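Local atomic coordinates of Ycf54 protein (Thermosynechococcus elongatus, PDB entry 3HZE), a protein that probably assists the magnesium-protoporphyrin IX monomethyl ester cyclase step of chlorophyll synthesis, as its relatives do, though its own function is not established. Residues 6-11 against 47-52; 12-17 against 66-71; 26-31 against 36-41; 78-81 against 85-88. All blocks are in the same frame, centred on the assembly; numbering follows the deposited sequence.

Contact 1 of 4, residues 6-11 against 47-52; sequences YILASK and AFLEQP
Y6 and F48 meet on one face of the four-stranded antiparallel sheet of a ferredoxin-like fold. Y6 and L8 point from strand 3-10 to this face. I7, between them, points to the other face, where helix 73-83 lies. The short 3-10 segment 48-50 brings up F48 and L49 from the loop after strand 40-44. The packed part is apolar and has no hydrogen bond across it. F48 CZ sits over the centre of the Y6 ring, 3.7 Å above its plane. The ring planes are 49° apart, so the pair is neither stacked nor edge-to-face. F48 CG lies between its own N and carbonyl carbon (chi1 79°), which lifts the ring toward the sheet. F54 and F91 also meet the F48 ring. The Y6 hydroxyl bonds to Q57. With a valine at Y6, F48 would probably lose the ring face over which its CZ sits, and Q57 OE1 its hydroxyl partner. The loop's outer side is looser. E50 is exposed there and forms a salt bridge with K58. Beside the ring pair, L8 crosses L49 at about a right angle, with L8 CD2 3.7 Å from L49 CD1.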
loop_
_atom_site.group_PDB
_atom_site.type_symbol
_atom_site.label_atom_id
_atom_site.label_comp_id
_atom_site.label_asym_id
_atom_site.label_seq_id
_atom_site.Cartn_x
_atom_site.Cartn_y
_atom_site.Cartn_z
ATOM N N TYR A 6 -4.054 -3.478 2.954
ATOM C CA TYR A 6 -3.524 -2.358 2.187
ATOM C C TYR A 6 -4.415 -1.135 2.136
ATOM O O TYR A 6 -5.626 -1.226 2.326
ATOM C CB TYR A 6 -3.281 -2.814 0.745
ATOM C CG TYR A 6 -4.576 -3.108 0.004
ATOM C CD1 TYR A 6 -5.333 -2.081 -0.557
ATOM C CD2 TYR A 6 -5.077 -4.407 -0.070
ATOM C CE1 TYR A 6 -6.569 -2.346 -1.173
ATOM C CE2 TYR A 6 -6.301 -4.680 -0.680
ATOM C CZ TYR A 6 -7.041 -3.645 -1.226
ATOM O OH TYR A 6 -8.249 -3.923 -1.820
ATOM N N ILE A 7 -3.802 0.015 1.884
ATOM C CA ILE A 7 -4.563 1.230 1.674
ATOM C C ILE A 7 -4.219 1.555 0.218
ATOM O O ILE A 7 -3.107 1.283 -0.240
ATOM C CB ILE A 7 -4.144 2.413 2.577
ATOM C CG1 ILE A 7 -2.640 2.653 2.484
ATOM C CG2 ILE A 7 -4.630 2.171 4.000
ATOM C CD1 ILE A 7 -2.223 4.042 2.946
ATOM N N LEU A 8 -5.176 2.102 -0.515
ATOM C CA LEU A 8 -4.949 2.444 -1.908
ATOM C C LEU A 8 -5.325 3.901 -2.142
ATOM O O LEU A 8 -6.353 4.353 -1.661
ATOM C CB LEU A 8 -5.805 1.537 -2.803
ATOM C CG LEU A 8 -5.829 1.792 -4.310
ATOM C CD1 LEU A 8 -4.465 1.456 -4.919
ATOM C CD2 LEU A 8 -6.926 0.920 -4.937
ATOM N N ALA A 9 -4.486 4.640 -2.860
ATOM C CA ALA A 9 -4.781 6.043 -3.152
ATOM C C ALA A 9 -4.037 6.501 -4.395
ATOM O O ALA A 9 -3.076 5.856 -4.834
ATOM C CB ALA A 9 -4.394 6.923 -1.965
ATOM N N SER A 10 -4.463 7.630 -4.949
ATOM C CA SER A 10 -3.815 8.169 -6.135
ATOM C C SER A 10 -2.427 8.653 -5.729
ATOM O O SER A 10 -2.208 9.038 -4.576
ATOM C CB SER A 10 -4.627 9.342 -6.696
ATOM O OG SER A 10 -4.621 10.435 -5.794
ATOM N N LYS A 11 -1.487 8.623 -6.666
ATOM C CA LYS A 11 -0.142 9.081 -6.376
ATOM C C LYS A 11 -0.218 10.581 -6.113
ATOM O O LYS A 11 0.579 11.143 -5.355
ATOM C CB LYS A 11 0.793 8.790 -7.558
ATOM C CG LYS A 11 0.723 7.343 -8.026
ATOM C CD LYS A 11 2.092 6.756 -8.359
ATOM C CE LYS A 11 2.796 7.515 -9.462
ATOM N NZ LYS A 11 4.054 6.830 -9.882
ATOM N N ALA A 47 0.003 -4.354 -9.088
ATOM C CA ALA A 47 -0.514 -5.325 -10.046
ATOM C C ALA A 47 -1.842 -5.932 -9.607
ATOM O O ALA A 47 -2.709 -6.191 -10.439
ATOM C CB ALA A 47 0.510 -6.436 -10.275
ATOM N N PHE A 48 -2.011 -6.150 -8.305
ATOM C CA PHE A 48 -3.247 -6.757 -7.818
ATOM C C PHE A 48 -4.503 -5.976 -8.198
ATOM O O PHE A 48 -5.558 -6.559 -8.438
ATOM C CB PHE A 48 -3.177 -6.979 -6.293
ATOM C CG PHE A 48 -3.427 -5.738 -5.459
ATOM C CD1 PHE A 48 -4.726 -5.282 -5.223
ATOM C CD2 PHE A 48 -2.361 -5.044 -4.881
ATOM C CE1 PHE A 48 -4.959 -4.156 -4.422
ATOM C CE2 PHE A 48 -2.581 -3.914 -4.079
ATOM C CZ PHE A 48 -3.883 -3.470 -3.848
ATOM N N LEU A 49 -4.382 -4.657 -8.267
ATOM C CA LEU A 49 -5.515 -3.804 -8.591
ATOM C C LEU A 49 -6.139 -4.093 -9.959
ATOM O O LEU A 49 -7.260 -3.660 -10.240
ATOM C CB LEU A 49 -5.088 -2.341 -8.510
ATOM C CG LEU A 49 -6.150 -1.261 -8.738
ATOM C CD1 LEU A 49 -7.285 -1.413 -7.728
ATOM C CD2 LEU A 49 -5.480 0.110 -8.608
ATOM N N GLU A 50 -5.425 -4.831 -10.805
ATOM C CA GLU A 50 -5.927 -5.159 -12.140
ATOM C C GLU A 50 -6.735 -6.452 -12.166
ATOM O O GLU A 50 -7.378 -6.765 -13.165
ATOM C CB GLU A 50 -4.768 -5.267 -13.141
ATOM C CG GLU A 50 -3.929 -4.006 -13.269
ATOM C CD GLU A 50 -4.763 -2.772 -13.575
ATOM O OE1 GLU A 50 -5.439 -2.750 -14.625
ATOM O OE2 GLU A 50 -4.742 -1.819 -12.765
ATOM N N GLN A 51 -6.696 -7.207 -11.074
ATOM C CA GLN A 51 -7.438 -8.459 -10.997
ATOM C C GLN A 51 -8.930 -8.167 -10.842
ATOM O O GLN A 51 -9.320 -7.134 -10.292
ATOM C CB GLN A 51 -6.943 -9.312 -9.820
ATOM C CG GLN A 51 -5.512 -9.815 -9.963
ATOM C CD GLN A 51 -5.161 -10.883 -8.938
ATOM O OE1 GLN A 51 -3.996 -11.245 -8.778
ATOM N NE2 GLN A 51 -6.174 -11.398 -8.246
ATOM N N PRO A 52 -9.782 -9.081 -11.326
ATOM C CA PRO A 52 -11.238 -8.942 -11.259
ATOM C C PRO A 52 -11.823 -8.604 -9.891
ATOM O O PRO A 52 -12.692 -7.741 -9.783
ATOM C CB PRO A 52 -11.733 -10.288 -11.784
ATOM C CG PRO A 52 -10.689 -10.643 -12.798
ATOM C CD PRO A 52 -9.413 -10.311 -12.054
#

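Contact 2 of 4, residues 12-17 against 66-71; sequences KFLTEE and AAIIST
L14 reaches two strand residues, A66 and I68, with a single methyl group. L14 CD1 is 4.0 Å from A66 CB and also 4.0 Å from I68 CD1. Those two strand carbons, A66 CB and I68 CD1, are 5.4 Å apart, and the leucine methyl bridges them. The CG of L14 is anti to the carbonyl carbon, and CD1 continues the line from CA (chi2 174°), which makes this methyl the tip that meets the strand. I68 is bent instead: its CD1 turns out of the CA-CB-CG1 line (chi2 70°), and the two side chains slide past each other in opposite directions. A66 and I68 share a face of strand 65-70, while A67 between them points away. The short helix 13-16 thus covers the face of the ferredoxin-like sheet that carries helix 73-83, near the start of strand 65-70. L83 of helix 73-83 touches L14, and L79 of the same helix touches I68. Two side-chain bonds hold the start of the short helix. S10 OG, just before it, caps F13 N, and T15 OG1 bonds to K11 O. K12 and E16 pair on the exposed side of the turn. The lysine chain runs extended and bends only at its end (chi4 67°), where K12 NZ meets E16 OE1 at 3.1 Å. The amine approaches from above the carboxylate plane.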
loop_
_atom_site.group_PDB
_atom_site.type_symbol
_atom_site.label_atom_id
_atom_site.label_comp_id
_atom_site.label_asym_id
_atom_site.label_seq_id
_atom_site.Cartn_x
_atom_site.Cartn_y
_atom_site.Cartn_z
ATOM N N LYS A 12 -1.194 11.224 -6.741
ATOM C CA LYS A 12 -1.389 12.662 -6.571
ATOM C C LYS A 12 -1.668 12.963 -5.094
ATOM O O LYS A 12 -1.035 13.838 -4.497
ATOM C CB LYS A 12 -2.562 13.139 -7.437
ATOM C CG LYS A 12 -2.789 14.646 -7.404
ATOM C CD LYS A 12 -4.073 15.016 -8.143
ATOM C CE LYS A 12 -4.354 16.513 -8.077
ATOM N NZ LYS A 12 -3.338 17.298 -8.829
ATOM N N PHE A 13 -2.607 12.233 -4.501
ATOM C CA PHE A 13 -2.933 12.441 -3.093
ATOM C C PHE A 13 -1.741 12.124 -2.184
ATOM O O PHE A 13 -1.485 12.835 -1.212
ATOM C CB PHE A 13 -4.137 11.582 -2.694
ATOM C CG PHE A 13 -4.445 11.609 -1.217
ATOM C CD1 PHE A 13 -4.039 10.567 -0.392
ATOM C CD2 PHE A 13 -5.139 12.677 -0.653
ATOM C CE1 PHE A 13 -4.320 10.584 0.978
ATOM C CE2 PHE A 13 -5.424 12.707 0.713
ATOM C CZ PHE A 13 -5.015 11.657 1.529
ATOM N N LEU A 14 -1.016 11.062 -2.512
ATOM C CA LEU A 14 0.144 10.630 -1.728
ATOM C C LEU A 14 1.420 11.445 -1.974
ATOM O O LEU A 14 2.487 11.103 -1.455
ATOM C CB LEU A 14 0.433 9.146 -2.000
ATOM C CG LEU A 14 -0.646 8.162 -1.541
ATOM C CD1 LEU A 14 -0.309 6.747 -2.002
ATOM C CD2 LEU A 14 -0.762 8.220 -0.025
ATOM N N THR A 15 1.324 12.503 -2.773
ATOM C CA THR A 15 2.485 13.344 -3.032
ATOM C C THR A 15 2.163 14.823 -2.772
ATOM O O THR A 15 3.027 15.575 -2.323
ATOM C CB THR A 15 3.014 13.180 -4.490
ATOM O OG1 THR A 15 1.969 13.474 -5.423
ATOM C CG2 THR A 15 3.499 11.751 -4.733
ATOM N N GLU A 16 0.919 15.237 -3.018
ATOM C CA GLU A 16 0.546 16.638 -2.812
ATOM C C GLU A 16 -0.224 16.920 -1.532
ATOM O O GLU A 16 -0.438 18.082 -1.181
ATOM C CB GLU A 16 -0.267 17.158 -4.010
ATOM C CG GLU A 16 0.386 16.877 -5.352
ATOM C CD GLU A 16 -0.263 17.631 -6.502
ATOM O OE1 GLU A 16 -1.477 17.913 -6.433
ATOM O OE2 GLU A 16 0.451 17.929 -7.485
ATOM N N GLU A 17 -0.650 15.871 -0.835
ATOM C CA GLU A 17 -1.400 16.053 0.401
ATOM C C GLU A 17 -0.880 15.254 1.590
ATOM O O GLU A 17 -0.729 15.796 2.683
ATOM C CB GLU A 17 -2.880 15.708 0.197
ATOM C CG GLU A 17 -3.652 16.710 -0.651
ATOM C CD GLU A 17 -5.139 16.402 -0.691
ATOM O OE1 GLU A 17 -5.680 16.196 -1.797
ATOM O OE2 GLU A 17 -5.767 16.361 0.385
ATOM N N ALA A 66 -1.216 4.120 -6.058
ATOM C CA ALA A 66 -0.182 3.408 -5.337
ATOM C C ALA A 66 -0.816 2.781 -4.106
ATOM O O ALA A 66 -1.789 3.302 -3.562
ATOM C CB ALA A 66 0.933 4.356 -4.922
ATOM N N ALA A 67 -0.265 1.657 -3.673
ATOM C CA ALA A 67 -0.779 0.995 -2.498
ATOM C C ALA A 67 0.311 0.874 -1.452
ATOM O O ALA A 67 1.493 0.835 -1.778
ATOM C CB ALA A 67 -1.286 -0.400 -2.861
ATOM N N ILE A 68 -0.094 0.860 -0.190
ATOM C CA ILE A 68 0.857 0.625 0.887
ATOM C C ILE A 68 0.322 -0.704 1.395
ATOM O O ILE A 68 -0.828 -0.787 1.819
ATOM C CB ILE A 68 0.796 1.685 1.999
ATOM C CG1 ILE A 68 1.481 2.973 1.534
ATOM C CG2 ILE A 68 1.532 1.174 3.238
ATOM C CD1 ILE A 68 0.741 3.742 0.472
ATOM N N ILE A 69 1.140 -1.746 1.305
ATOM C CA ILE A 69 0.727 -3.078 1.714
ATOM C C ILE A 69 1.512 -3.553 2.928
ATOM O O ILE A 69 2.704 -3.263 3.054
ATOM C CB ILE A 69 0.922 -4.062 0.539
ATOM C CG1 ILE A 69 0.202 -3.518 -0.699
ATOM C CG2 ILE A 69 0.378 -5.442 0.900
ATOM C CD1 ILE A 69 0.455 -4.318 -1.964
ATOM N N SER A 70 0.843 -4.280 3.821
ATOM C CA SER A 70 1.495 -4.782 5.024
ATOM C C SER A 70 0.786 -6.001 5.597
ATOM O O SER A 70 -0.426 -6.155 5.448
ATOM C CB SER A 70 1.542 -3.689 6.097
ATOM O OG SER A 70 2.142 -4.175 7.293
ATOM N N THR A 71 1.540 -6.873 6.254
ATOM C CA THR A 71 0.921 -8.038 6.864
ATOM C C THR A 71 0.469 -7.679 8.278
ATOM O O THR A 71 -0.103 -8.508 8.990
ATOM C CB THR A 71 1.879 -9.235 6.898
ATOM O OG1 THR A 71 3.152 -8.816 7.401
ATOM C CG2 THR A 71 2.046 -9.812 5.496
#

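Contact 3 of 4, residues 26-31 against 36-41; sequences ERQRHY and KEIDFW
The backbones of Y31 and K36 come together at the turn that ends helix 21-34, where K36 N donates to Y31 O (2.8 Å, 155° at the hydrogen). The Y31 ring fills the space between helix and returning chain. K36 CD lies over one face, and its extended chain runs across the ring with CD 3.8 Å from the Y31 centroid in a CH-pi contact. F40 turns its edge to the opposite face, with F40 CE1 3.6 Å above the Y31 plane. This T-shaped pair has planes 75° apart. I38 CD1 packs on Y31 CB, 3.6 Å away. The hydroxyl is fixed too: Y31 OH donates to D39 OD1 at 2.9 Å, on the syn side of the carboxylate. R27 swings its chain away from the backbone N (chi1 -163°), and its straight run lays CD over the F40 ring, 3.6 Å from the centroid. Water 1 links R27 NH2 to D39 OD1, and water 3 joins K36 NZ to D39 OD2. Water 2 ties Q28 OE1 to F40 O. Losing the Y31 ring to an alanine is likely to open a gap between the K36 chain and the F40 edge, and to deprive D39 OD1 of its hydroxyl donor. R27 also meets F75 by cation-pi. This is the helix-to-strand return of the first split beta-alpha-beta unit in a ferredoxin-like fold.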
loop_
_atom_site.group_PDB
_atom_site.type_symbol
_atom_site.label_atom_id
_atom_site.label_comp_id
_atom_site.label_asym_id
_atom_site.label_seq_id
_atom_site.Cartn_x
_atom_site.Cartn_y
_atom_site.Cartn_z
ATOM N N GLU A 26 10.860 6.447 9.290
ATOM C CA GLU A 26 10.864 6.369 10.750
ATOM C C GLU A 26 10.505 4.948 11.169
ATOM O O GLU A 26 11.094 4.402 12.101
ATOM C CB GLU A 26 9.855 7.360 11.372
ATOM C CG GLU A 26 10.266 8.827 11.261
ATOM C CD GLU A 26 9.254 9.795 11.883
ATOM O OE1 GLU A 26 9.343 11.007 11.585
ATOM O OE2 GLU A 26 8.384 9.363 12.673
ATOM N N ARG A 27 9.538 4.341 10.483
ATOM C CA ARG A 27 9.133 2.976 10.832
ATOM C C ARG A 27 10.236 1.973 10.517
ATOM O O ARG A 27 10.449 1.019 11.271
ATOM C CB ARG A 27 7.850 2.578 10.100
ATOM C CG ARG A 27 7.164 1.360 10.716
ATOM C CD ARG A 27 5.824 1.097 10.054
ATOM N NE ARG A 27 5.156 -0.103 10.559
ATOM C CZ ARG A 27 4.462 -0.173 11.692
ATOM N NH1 ARG A 27 4.334 0.892 12.475
ATOM N NH2 ARG A 27 3.868 -1.309 12.030
ATOM N N GLN A 28 10.924 2.180 9.396
ATOM C CA GLN A 28 12.016 1.294 9.014
ATOM C C GLN A 28 13.143 1.399 10.036
ATOM O O GLN A 28 13.718 0.390 10.439
ATOM C CB GLN A 28 12.534 1.648 7.614
ATOM C CG GLN A 28 11.577 1.255 6.484
ATOM C CD GLN A 28 12.077 1.692 5.115
ATOM O OE1 GLN A 28 11.529 1.293 4.083
ATOM N NE2 GLN A 28 13.113 2.521 5.100
ATOM N N ARG A 29 13.451 2.620 10.468
ATOM C CA ARG A 29 14.498 2.821 11.469
ATOM C C ARG A 29 14.104 2.147 12.782
ATOM O O ARG A 29 14.946 1.558 13.469
ATOM C CB ARG A 29 14.730 4.313 11.722
ATOM C CG ARG A 29 15.324 5.082 10.544
ATOM C CD ARG A 29 15.405 6.580 10.871
ATOM N NE ARG A 29 15.579 7.402 9.673
ATOM C CZ ARG A 29 14.974 8.572 9.477
ATOM N NH1 ARG A 29 14.153 9.059 10.395
ATOM N NH2 ARG A 29 15.187 9.256 8.362
ATOM N N HIS A 30 12.823 2.239 13.132
ATOM C CA HIS A 30 12.331 1.624 14.358
ATOM C C HIS A 30 12.450 0.095 14.290
ATOM O O HIS A 30 12.843 -0.546 15.266
ATOM C CB HIS A 30 10.877 2.042 14.603
ATOM C CG HIS A 30 10.191 1.253 15.672
ATOM N ND1 HIS A 30 10.617 1.243 16.983
ATOM C CD2 HIS A 30 9.105 0.443 15.625
ATOM C CE1 HIS A 30 9.825 0.465 17.698
ATOM N NE2 HIS A 30 8.898 -0.033 16.897
ATOM N N TYR A 31 12.109 -0.487 13.145
ATOM C CA TYR A 31 12.200 -1.942 12.969
ATOM C C TYR A 31 13.653 -2.398 13.034
ATOM O O TYR A 31 13.958 -3.451 13.595
ATOM C CB TYR A 31 11.603 -2.372 11.622
ATOM C CG TYR A 31 10.118 -2.675 11.655
ATOM C CD1 TYR A 31 9.212 -1.776 12.215
ATOM C CD2 TYR A 31 9.618 -3.851 11.100
ATOM C CE1 TYR A 31 7.844 -2.037 12.217
ATOM C CE2 TYR A 31 8.239 -4.125 11.096
ATOM C CZ TYR A 31 7.362 -3.210 11.656
ATOM O OH TYR A 31 6.001 -3.458 11.641
ATOM N N LYS A 36 13.514 -6.160 13.963
ATOM C CA LYS A 36 12.289 -6.714 13.400
ATOM C C LYS A 36 12.321 -6.665 11.867
ATOM O O LYS A 36 12.833 -5.714 11.275
ATOM C CB LYS A 36 11.085 -5.934 13.932
ATOM C CG LYS A 36 9.738 -6.529 13.571
ATOM C CD LYS A 36 8.601 -5.748 14.234
ATOM C CE LYS A 36 7.249 -6.389 13.938
ATOM N NZ LYS A 36 6.113 -5.684 14.606
ATOM N N GLU A 37 11.777 -7.700 11.230
ATOM C CA GLU A 37 11.737 -7.775 9.770
ATOM C C GLU A 37 10.694 -6.811 9.203
ATOM O O GLU A 37 9.552 -6.780 9.665
ATOM C CB GLU A 37 11.398 -9.202 9.324
ATOM C CG GLU A 37 11.273 -9.354 7.812
ATOM C CD GLU A 37 10.828 -10.745 7.400
ATOM O OE1 GLU A 37 9.785 -11.210 7.912
ATOM O OE2 GLU A 37 11.512 -11.368 6.561
ATOM N N ILE A 38 11.082 -6.029 8.202
ATOM C CA ILE A 38 10.150 -5.082 7.581
ATOM C C ILE A 38 8.956 -5.842 7.011
ATOM O O ILE A 38 9.136 -6.782 6.239
ATOM C CB ILE A 38 10.812 -4.307 6.415
ATOM C CG1 ILE A 38 12.032 -3.526 6.917
ATOM C CG2 ILE A 38 9.803 -3.364 5.778
ATOM C CD1 ILE A 38 11.720 -2.577 8.031
ATOM N N ASP A 39 7.744 -5.444 7.392
ATOM C CA ASP A 39 6.544 -6.099 6.880
ATOM C C ASP A 39 5.537 -5.108 6.301
ATOM O O ASP A 39 4.335 -5.353 6.312
ATOM C CB ASP A 39 5.872 -6.930 7.977
ATOM C CG ASP A 39 5.485 -6.095 9.182
ATOM O OD1 ASP A 39 5.721 -4.869 9.162
ATOM O OD2 ASP A 39 4.945 -6.665 10.148
ATOM N N PHE A 40 6.040 -3.975 5.821
ATOM C CA PHE A 40 5.202 -2.951 5.209
ATOM C C PHE A 40 5.982 -2.480 3.991
ATOM O O PHE A 40 7.208 -2.351 4.051
ATOM C CB PHE A 40 4.955 -1.787 6.173
ATOM C CG PHE A 40 6.204 -1.237 6.799
ATOM C CD1 PHE A 40 6.802 -1.882 7.884
ATOM C CD2 PHE A 40 6.794 -0.080 6.300
ATOM C CE1 PHE A 40 7.971 -1.373 8.456
ATOM C CE2 PHE A 40 7.958 0.431 6.864
ATOM C CZ PHE A 40 8.546 -0.214 7.939
ATOM N N TRP A 41 5.271 -2.212 2.897
ATOM C CA TRP A 41 5.916 -1.832 1.643
ATOM C C TRP A 41 5.118 -0.875 0.761
ATOM O O TRP A 41 3.883 -0.937 0.714
ATOM C CB TRP A 41 6.176 -3.092 0.814
ATOM C CG TRP A 41 6.813 -4.212 1.565
ATOM C CD1 TRP A 41 8.142 -4.397 1.772
ATOM C CD2 TRP A 41 6.146 -5.314 2.208
ATOM N NE1 TRP A 41 8.355 -5.543 2.499
ATOM C CE2 TRP A 41 7.148 -6.127 2.779
ATOM C CE3 TRP A 41 4.804 -5.690 2.352
ATOM C CZ2 TRP A 41 6.851 -7.304 3.485
ATOM C CZ3 TRP A 41 4.505 -6.858 3.056
ATOM C CH2 TRP A 41 5.528 -7.651 3.614
HETATM O O HOH W 1 3.766 -2.978 9.643
HETATM O O HOH W 2 9.437 -0.471 3.491
HETATM O O HOH W 3 4.477 -6.178 12.665
#

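Contact 4 of 4, residues 78-81 against 85-88; sequences WLKL and YVLM
K80 lays the inner part of its side chain against M88 and V86. M88 is a selenomethionine, and its SE is the nearest atom: 4.0 Å from K80 CB and 4.1 Å from K80 CG. The two side chains cross at about a right angle. K80 CG also meets V86 CG2, but at 4.2 Å this is a light touch. Farther out, K80 CE passes 4.1 Å from V86 O. No hydrogen bond or salt bridge links the two segments. The lysine chain bends at its second torsion (chi2 -67°), which turns its end along the strand side toward the connecting turn. There NZ makes a weak hydrogen bond to E84 O. M88 is extended as far as SE, and then CE folds round (chi3 66°). In the ferredoxin-like fold this is where helix 73-83 turns back into the edge strand 87-92, closing the second beta-alpha-beta unit. What places the partners lies one shell further in. L79, next to K80, is buried against I7 and L20, which packs the helix against the sheet. V86 packs on A9 and F13. L87 faces away from K80 and touches Q57, R60 and C61. M88 O accepts from Q57 NE2.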
loop_
_atom_site.group_PDB
_atom_site.type_symbol
_atom_site.label_atom_id
_atom_site.label_comp_id
_atom_site.label_asym_id
_atom_site.label_seq_id
_atom_site.Cartn_x
_atom_site.Cartn_y
_atom_site.Cartn_z
ATOM N N TRP A 78 -4.159 2.182 10.950
ATOM C CA TRP A 78 -3.626 3.451 11.423
ATOM C C TRP A 78 -3.505 4.434 10.250
ATOM O O TRP A 78 -3.865 5.611 10.370
ATOM C CB TRP A 78 -2.263 3.233 12.077
ATOM C CG TRP A 78 -1.579 4.498 12.464
ATOM C CD1 TRP A 78 -1.797 5.247 13.584
ATOM C CD2 TRP A 78 -0.570 5.181 11.712
ATOM N NE1 TRP A 78 -0.985 6.357 13.577
ATOM C CE2 TRP A 78 -0.220 6.339 12.438
ATOM C CE3 TRP A 78 0.074 4.922 10.490
ATOM C CZ2 TRP A 78 0.748 7.242 11.986
ATOM C CZ3 TRP A 78 1.037 5.818 10.041
ATOM C CH2 TRP A 78 1.366 6.965 10.789
ATOM N N LEU A 79 -3.001 3.952 9.116
ATOM C CA LEU A 79 -2.860 4.805 7.929
ATOM C C LEU A 79 -4.222 5.342 7.480
ATOM O O LEU A 79 -4.342 6.503 7.109
ATOM C CB LEU A 79 -2.203 4.024 6.779
ATOM C CG LEU A 79 -0.676 3.867 6.827
ATOM C CD1 LEU A 79 -0.215 2.935 5.710
ATOM C CD2 LEU A 79 -0.014 5.235 6.674
ATOM N N LYS A 80 -5.245 4.493 7.518
ATOM C CA LYS A 80 -6.585 4.909 7.115
ATOM C C LYS A 80 -7.081 6.008 8.066
ATOM O O LYS A 80 -7.666 6.997 7.629
ATOM C CB LYS A 80 -7.533 3.708 7.136
ATOM C CG LYS A 80 -8.744 3.830 6.202
ATOM C CD LYS A 80 -9.702 4.911 6.640
ATOM C CE LYS A 80 -10.859 5.057 5.650
ATOM N NZ LYS A 80 -11.731 6.223 5.989
ATOM N N LEU A 81 -6.843 5.833 9.365
ATOM C CA LEU A 81 -7.251 6.833 10.355
ATOM C C LEU A 81 -6.546 8.161 10.085
ATOM O O LEU A 81 -7.161 9.225 10.123
ATOM C CB LEU A 81 -6.889 6.382 11.774
ATOM C CG LEU A 81 -7.809 5.453 12.564
ATOM C CD1 LEU A 81 -7.197 5.218 13.952
ATOM C CD2 LEU A 81 -9.199 6.081 12.693
ATOM N N TYR A 85 -8.830 9.891 3.247
ATOM C CA TYR A 85 -9.250 9.809 1.844
ATOM C C TYR A 85 -8.507 8.764 1.020
ATOM O O TYR A 85 -7.870 9.081 0.013
ATOM C CB TYR A 85 -9.099 11.183 1.197
ATOM C CG TYR A 85 -10.001 12.215 1.816
ATOM C CD1 TYR A 85 -11.356 12.254 1.502
ATOM C CD2 TYR A 85 -9.512 13.133 2.738
ATOM C CE1 TYR A 85 -12.208 13.185 2.091
ATOM C CE2 TYR A 85 -10.358 14.073 3.339
ATOM C CZ TYR A 85 -11.703 14.090 3.008
ATOM O OH TYR A 85 -12.552 15.004 3.590
ATOM N N VAL A 86 -8.608 7.516 1.455
ATOM C CA VAL A 86 -7.961 6.399 0.776
ATOM C C VAL A 86 -8.891 5.203 0.862
ATOM O O VAL A 86 -9.821 5.190 1.672
ATOM C CB VAL A 86 -6.638 5.996 1.471
ATOM C CG1 VAL A 86 -5.631 7.131 1.393
ATOM C CG2 VAL A 86 -6.920 5.630 2.923
ATOM N N LEU A 87 -8.639 4.199 0.032
ATOM C CA LEU A 87 -9.431 2.981 0.052
ATOM C C LEU A 87 -8.611 1.996 0.863
ATOM O O LEU A 87 -7.387 2.113 0.930
ATOM C CB LEU A 87 -9.642 2.443 -1.364
ATOM C CG LEU A 87 -10.453 3.341 -2.311
ATOM C CD1 LEU A 87 -10.497 2.725 -3.702
ATOM C CD2 LEU A 87 -11.860 3.514 -1.768
HETATM N N MSE A 88 -9.278 1.040 1.496
HETATM C CA MSE A 88 -8.576 0.045 2.291
HETATM C C MSE A 88 -9.127 -1.329 1.941
HETATM O O MSE A 88 -10.272 -1.452 1.502
HETATM C CB MSE A 88 -8.760 0.332 3.786
HETATM C CG MSE A 88 -8.051 -0.659 4.706
HETATM SE SE MSE A 88 -8.191 -0.242 6.610
HETATM C CE MSE A 88 -10.101 -0.491 6.805
#

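Overall arrangement
All four contacts meet on one antiparallel sheet, strand order 40-44, 65-70, 3-10, 87-92. Contacts 1 and 2 have centres 10 Å apart and share the central strand pair: A9 O lies 2.8 Å from A66 N. Contact 4 joins contact 1 at the next strand, with L8 N 2.6 Å from L87 O. It also meets contact 2 on the face that carries helix 73-83, where I68 CG2 is 3.5 Å from L79 CD1. Contact 3 reaches contact 2 from the other edge through I69 O and W41 N, 2.8 Å apart. Contacts 1 and 3 are farthest apart, centres about 22 Å, and do not touch. Contact 1 packs on the face opposite helix 73-83, where helix 55-60 also lies.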